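Local atomic coordinates of D-alanyl transferase DltD (Enterococcus faecalis, PDB entry 6O93), a protein that probably takes part in the D-alanylation of lipoteichoic acid, a step of cell-wall biogenesis in Gram-positive bacteria. Residues Asp141-Gln146 / Phe276-Glu281; Ala165-Gln168 / Leu172-Arg175. All coordinates share one frame; numbering follows the deposited sequence.

Contact 1 of 2, residues Asp141-Gln146 / Phe276-Glu281; sequences DQYLAQ and FQAALE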
# COMPACT_ATOMS: atom_id res chain seq x y z
N ASP A 141 -19.36 -4.46 -2.55
CA ASP A 141 -19.27 -5.89 -2.85
C ASP A 141 -19.50 -6.15 -4.33
O ASP A 141 -18.84 -7.01 -4.93
CB ASP A 141 -20.27 -6.67 -2.01
CG ASP A 141 -19.94 -6.66 -0.54
OD1 ASP A 141 -18.75 -6.80 -0.20
OD2 ASP A 141 -20.87 -6.49 0.28
N GLN A 142 -20.44 -5.43 -4.94
CA GLN A 142 -20.72 -5.62 -6.35
C GLN A 142 -19.59 -5.08 -7.22
O GLN A 142 -19.28 -5.65 -8.27
CB GLN A 142 -22.05 -4.95 -6.72
CG GLN A 142 -23.22 -5.46 -5.90
CD GLN A 142 -24.55 -4.91 -6.39
OE1 GLN A 142 -24.99 -3.84 -5.97
NE2 GLN A 142 -25.20 -5.64 -7.29
N TYR A 143 -18.96 -3.98 -6.80
CA TYR A 143 -17.82 -3.47 -7.55
C TYR A 143 -16.65 -4.44 -7.47
O TYR A 143 -15.99 -4.70 -8.49
CB TYR A 143 -17.40 -2.09 -7.02
CG TYR A 143 -16.17 -1.57 -7.73
CD1 TYR A 143 -16.26 -0.93 -8.95
CD2 TYR A 143 -14.90 -1.74 -7.18
CE1 TYR A 143 -15.14 -0.46 -9.61
CE2 TYR A 143 -13.77 -1.28 -7.83
CZ TYR A 143 -13.90 -0.64 -9.04
OH TYR A 143 -12.78 -0.18 -9.69
N LEU A 144 -16.37 -4.98 -6.29
CA LEU A 144 -15.32 -5.99 -6.16
C LEU A 144 -15.61 -7.18 -7.07
O LEU A 144 -14.71 -7.66 -7.78
CB LEU A 144 -15.20 -6.45 -4.71
CG LEU A 144 -14.50 -5.51 -3.74
CD1 LEU A 144 -14.63 -6.04 -2.32
CD2 LEU A 144 -13.04 -5.34 -4.12
N ALA A 145 -16.85 -7.66 -7.07
CA ALA A 145 -17.21 -8.79 -7.93
C ALA A 145 -16.95 -8.47 -9.39
O ALA A 145 -16.37 -9.28 -10.13
CB ALA A 145 -18.68 -9.15 -7.71
N GLN A 146 -17.38 -7.29 -9.84
CA GLN A 146 -17.19 -6.91 -11.24
C GLN A 146 -15.71 -6.90 -11.61
O GLN A 146 -15.32 -7.44 -12.65
CB GLN A 146 -17.82 -5.53 -11.49
CG GLN A 146 -17.64 -5.01 -12.92
CD GLN A 146 -16.38 -4.18 -13.10
OE1 GLN A 146 -15.51 -4.52 -13.91
NE2 GLN A 146 -16.27 -3.09 -12.35
N PHE A 276 -9.22 2.08 -5.84
CA PHE A 276 -8.90 2.88 -4.66
C PHE A 276 -10.16 3.16 -3.85
O PHE A 276 -10.12 3.13 -2.61
CB PHE A 276 -8.23 4.17 -5.10
CG PHE A 276 -7.84 5.07 -3.96
CD1 PHE A 276 -7.10 4.59 -2.90
CD2 PHE A 276 -8.20 6.41 -3.97
CE1 PHE A 276 -6.73 5.42 -1.86
CE2 PHE A 276 -7.84 7.24 -2.93
CZ PHE A 276 -7.10 6.75 -1.88
N GLN A 277 -11.27 3.44 -4.52
CA GLN A 277 -12.54 3.63 -3.82
C GLN A 277 -12.91 2.39 -3.02
O GLN A 277 -13.46 2.50 -1.92
CB GLN A 277 -13.64 3.98 -4.82
CG GLN A 277 -15.00 4.22 -4.20
CD GLN A 277 -15.01 5.42 -3.26
OE1 GLN A 277 -14.01 6.13 -3.14
NE2 GLN A 277 -16.14 5.64 -2.59
N ALA A 278 -12.63 1.21 -3.56
CA ALA A 278 -12.93 -0.02 -2.83
C ALA A 278 -12.19 -0.07 -1.51
O ALA A 278 -12.76 -0.46 -0.48
CB ALA A 278 -12.59 -1.24 -3.69
N ALA A 279 -10.91 0.33 -1.51
CA ALA A 279 -10.15 0.35 -0.27
C ALA A 279 -10.69 1.40 0.69
O ALA A 279 -10.72 1.18 1.91
CB ALA A 279 -8.67 0.60 -0.57
N LEU A 280 -11.13 2.55 0.16
CA LEU A 280 -11.67 3.60 1.01
C LEU A 280 -12.96 3.16 1.69
O LEU A 280 -13.17 3.44 2.88
CB LEU A 280 -11.91 4.87 0.18
CG LEU A 280 -10.66 5.55 -0.38
CD1 LEU A 280 -11.06 6.70 -1.30
CD2 LEU A 280 -9.76 6.04 0.74
N GLU A 281 -13.84 2.47 0.96
CA GLU A 281 -15.08 2.00 1.57
C GLU A 281 -14.80 0.99 2.68
O GLU A 281 -15.46 1.02 3.73
CB GLU A 281 -15.99 1.39 0.50
CG GLU A 281 -17.25 0.75 1.08
CD GLU A 281 -18.35 0.53 0.05
OE1 GLU A 281 -18.24 1.06 -1.08
OE2 GLU A 281 -19.33 -0.17 0.37
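Leu144 holds its CG beside the backbone nitrogen (chi1 -76°), and with CD1 extended beyond it (chi2 173°) the other methyl, CD2, is the one left turned to Ala278; Tyr143, with chi1 at 177°, sends its ring out along the same flank. This is helix-on-helix packing in the alpha/beta SGNH-hydrolase-like fold of DltD. Helix 272-285, which leads into strand 289-294 of the parallel sheet, is met by helix 139-148 of the long, largely helical excursion that follows strand 98-102. The methyl of Ala278 is the meeting point, touched by both side chains: its CB points at the other helix and lies 4.1 Å from Leu144 CD2. The Tyr143 ring takes the same methyl obliquely, through CD2, at 4.2 Å. The two partners arrive differently, since Tyr143 already leaves its backbone toward helix 272-285, whereas Leu144 sets out across the gap and comes nearer only at its end. With so small a residue facing them, the backbones come close, and the CA atoms of Leu144 and Ala278 are 7.2 Å apart. The joint is buried and wholly apolar, yet small: the two segments hide 111 Å² between them, and Ala278 accounts for the largest single share, 49 Å². Helix 80-90 helps close it, with Leu81 against Leu144 and Ala84 against Ala278. The Tyr143 ring also stacks with that of Tyr383. The phenol end of Tyr143 lies past the methyl contact, and its hydroxyl OH is held by a hydrogen bond to OD1 of Asp275, the residue just before Phe276.

Contact 2 of 2, residues Ala165-Gln168 / Leu172-Arg175; sequences ANLQ and LPQR. With PO4 (phosphate ion), chain H.
The amides of Asn166 and Gln174 meet with their planes only 22° apart, although the two side chains cross at about a right angle; the other flat group, the Arg175 guanidinium, has phosphate O1 in plane at its edge. Asn166 ND2 lies 3.1 Å from the atom modelled as Gln174 NE2. That amide is probably turned over, and with its oxygen in this place the pair may be a hydrogen bond. Asn166 keeps its CG beside the backbone nitrogen, a setting that turns the amide toward Gln174, and ND2 also makes a weak hydrogen bond to Gln177 OE1. The apolar half of the contact is Leu167 on Pro173: CD1 rests against the CG-CD side of the pyrrolidine ring, 3.9 Å from each of these two atoms. The buried Leu167 also touches Trp130, Leu131, Leu134 and Leu137. At the outer end the phosphate ion, probably from the crystallisation liquor, sits at the start of helix 175-195. Arg175 N gives it a fairly straight hydrogen bond to O4, at 3.3 Å and 162°, and a weak, more bent one to O2 at 3.2 Å. The Arg175 side chain, bent at its third torsion, brings NH1 to 3.6 Å from O1, so its charge probably helps to hold the anion. Gln174 is the N-cap, and its own N is bonded to Gln177 OE1, three residues further on, as in one half of a capping box. Altogether this is a short loop joining two consecutive helices: the last turn of helix 158-168 packs on the loop after it, and the N-terminus of the next helix binds an anion.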
# COMPACT_ATOMS: atom_id res chain seq x y z
N ALA A 165 -21.03 -13.58 -10.46
CA ALA A 165 -22.10 -13.19 -11.37
C ALA A 165 -23.37 -12.86 -10.60
O ALA A 165 -24.07 -11.89 -10.92
CB ALA A 165 -22.35 -14.29 -12.39
N ASN A 166 -23.70 -13.67 -9.58
CA ASN A 166 -24.89 -13.40 -8.79
C ASN A 166 -24.75 -12.10 -8.01
O ASN A 166 -25.71 -11.33 -7.90
CB ASN A 166 -25.17 -14.57 -7.84
CG ASN A 166 -25.47 -15.86 -8.58
OD1 ASN A 166 -25.84 -15.84 -9.76
ND2 ASN A 166 -25.30 -16.98 -7.90
N LEU A 167 -23.57 -11.83 -7.45
CA LEU A 167 -23.35 -10.58 -6.74
C LEU A 167 -23.64 -9.38 -7.63
O LEU A 167 -24.33 -8.44 -7.23
CB LEU A 167 -21.91 -10.52 -6.21
CG LEU A 167 -21.71 -10.90 -4.74
CD1 LEU A 167 -22.01 -12.37 -4.51
CD2 LEU A 167 -20.29 -10.55 -4.32
N GLN A 168 -23.11 -9.40 -8.86
CA GLN A 168 -23.36 -8.30 -9.78
C GLN A 168 -24.84 -8.16 -10.09
O GLN A 168 -25.32 -7.05 -10.34
CB GLN A 168 -22.56 -8.50 -11.07
CG GLN A 168 -21.06 -8.44 -10.88
CD GLN A 168 -20.29 -8.78 -12.14
OE1 GLN A 168 -20.11 -7.93 -13.02
NE2 GLN A 168 -19.85 -10.02 -12.24
N LEU A 172 -27.08 -12.49 -3.10
CA LEU A 172 -26.06 -13.05 -2.24
C LEU A 172 -25.58 -14.39 -2.79
O LEU A 172 -26.24 -15.00 -3.64
CB LEU A 172 -26.59 -13.23 -0.82
CG LEU A 172 -26.89 -11.95 -0.03
CD1 LEU A 172 -27.58 -12.29 1.28
CD2 LEU A 172 -25.61 -11.17 0.22
N PRO A 173 -24.43 -14.88 -2.33
CA PRO A 173 -23.98 -16.21 -2.75
C PRO A 173 -25.00 -17.27 -2.40
O PRO A 173 -25.56 -17.29 -1.30
CB PRO A 173 -22.67 -16.41 -1.98
CG PRO A 173 -22.22 -15.03 -1.64
CD PRO A 173 -23.47 -14.24 -1.42
N GLN A 174 -25.26 -18.17 -3.36
CA GLN A 174 -26.17 -19.27 -3.12
C GLN A 174 -25.64 -20.17 -2.00
O GLN A 174 -24.44 -20.19 -1.71
CB GLN A 174 -26.37 -20.08 -4.40
CG GLN A 174 -26.85 -19.25 -5.59
CD GLN A 174 -26.85 -20.03 -6.89
OE1 GLN A 174 -26.46 -21.20 -6.93
NE2 GLN A 174 -27.29 -19.39 -7.96
N ARG A 175 -26.55 -20.90 -1.37
CA ARG A 175 -26.16 -21.80 -0.28
C ARG A 175 -25.06 -22.75 -0.72
O ARG A 175 -24.06 -22.93 -0.01
CB ARG A 175 -27.38 -22.58 0.21
CG ARG A 175 -27.71 -22.34 1.68
CD ARG A 175 -29.02 -23.02 2.09
NE ARG A 175 -30.15 -22.56 1.29
CZ ARG A 175 -31.42 -22.89 1.53
NH1 ARG A 175 -32.38 -22.42 0.74
NH2 ARG A 175 -31.73 -23.68 2.54
P PO4 H . -30.15 -20.00 -2.29
O1 PO4 H . -31.49 -19.87 -1.60
O2 PO4 H . -29.15 -19.11 -1.59
O3 PO4 H . -30.29 -19.57 -3.73
O4 PO4 H . -29.69 -21.44 -2.22

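Contact 2 is nested within the chain loop that contact 1 closes: the order runs 141-146, 165-168, 172-175, then 276-281. Their centres are 16 Å apart on the same side of the chain's centre, contact 1 buried and contact 2 nearer the surface. Helix 139-148 is the bridge, since it touches both helix 272-285 and helix 158-168. Gln142 NE2 probably donates to Leu167 O at 2.9 Å, and Ala145 CB packs on Leu167 CB at 3.8 Å. Helix 139-148 thus connects the surface loop region of contact 2 to helix 272-285, which precedes strand 289-294 of the parallel sheet.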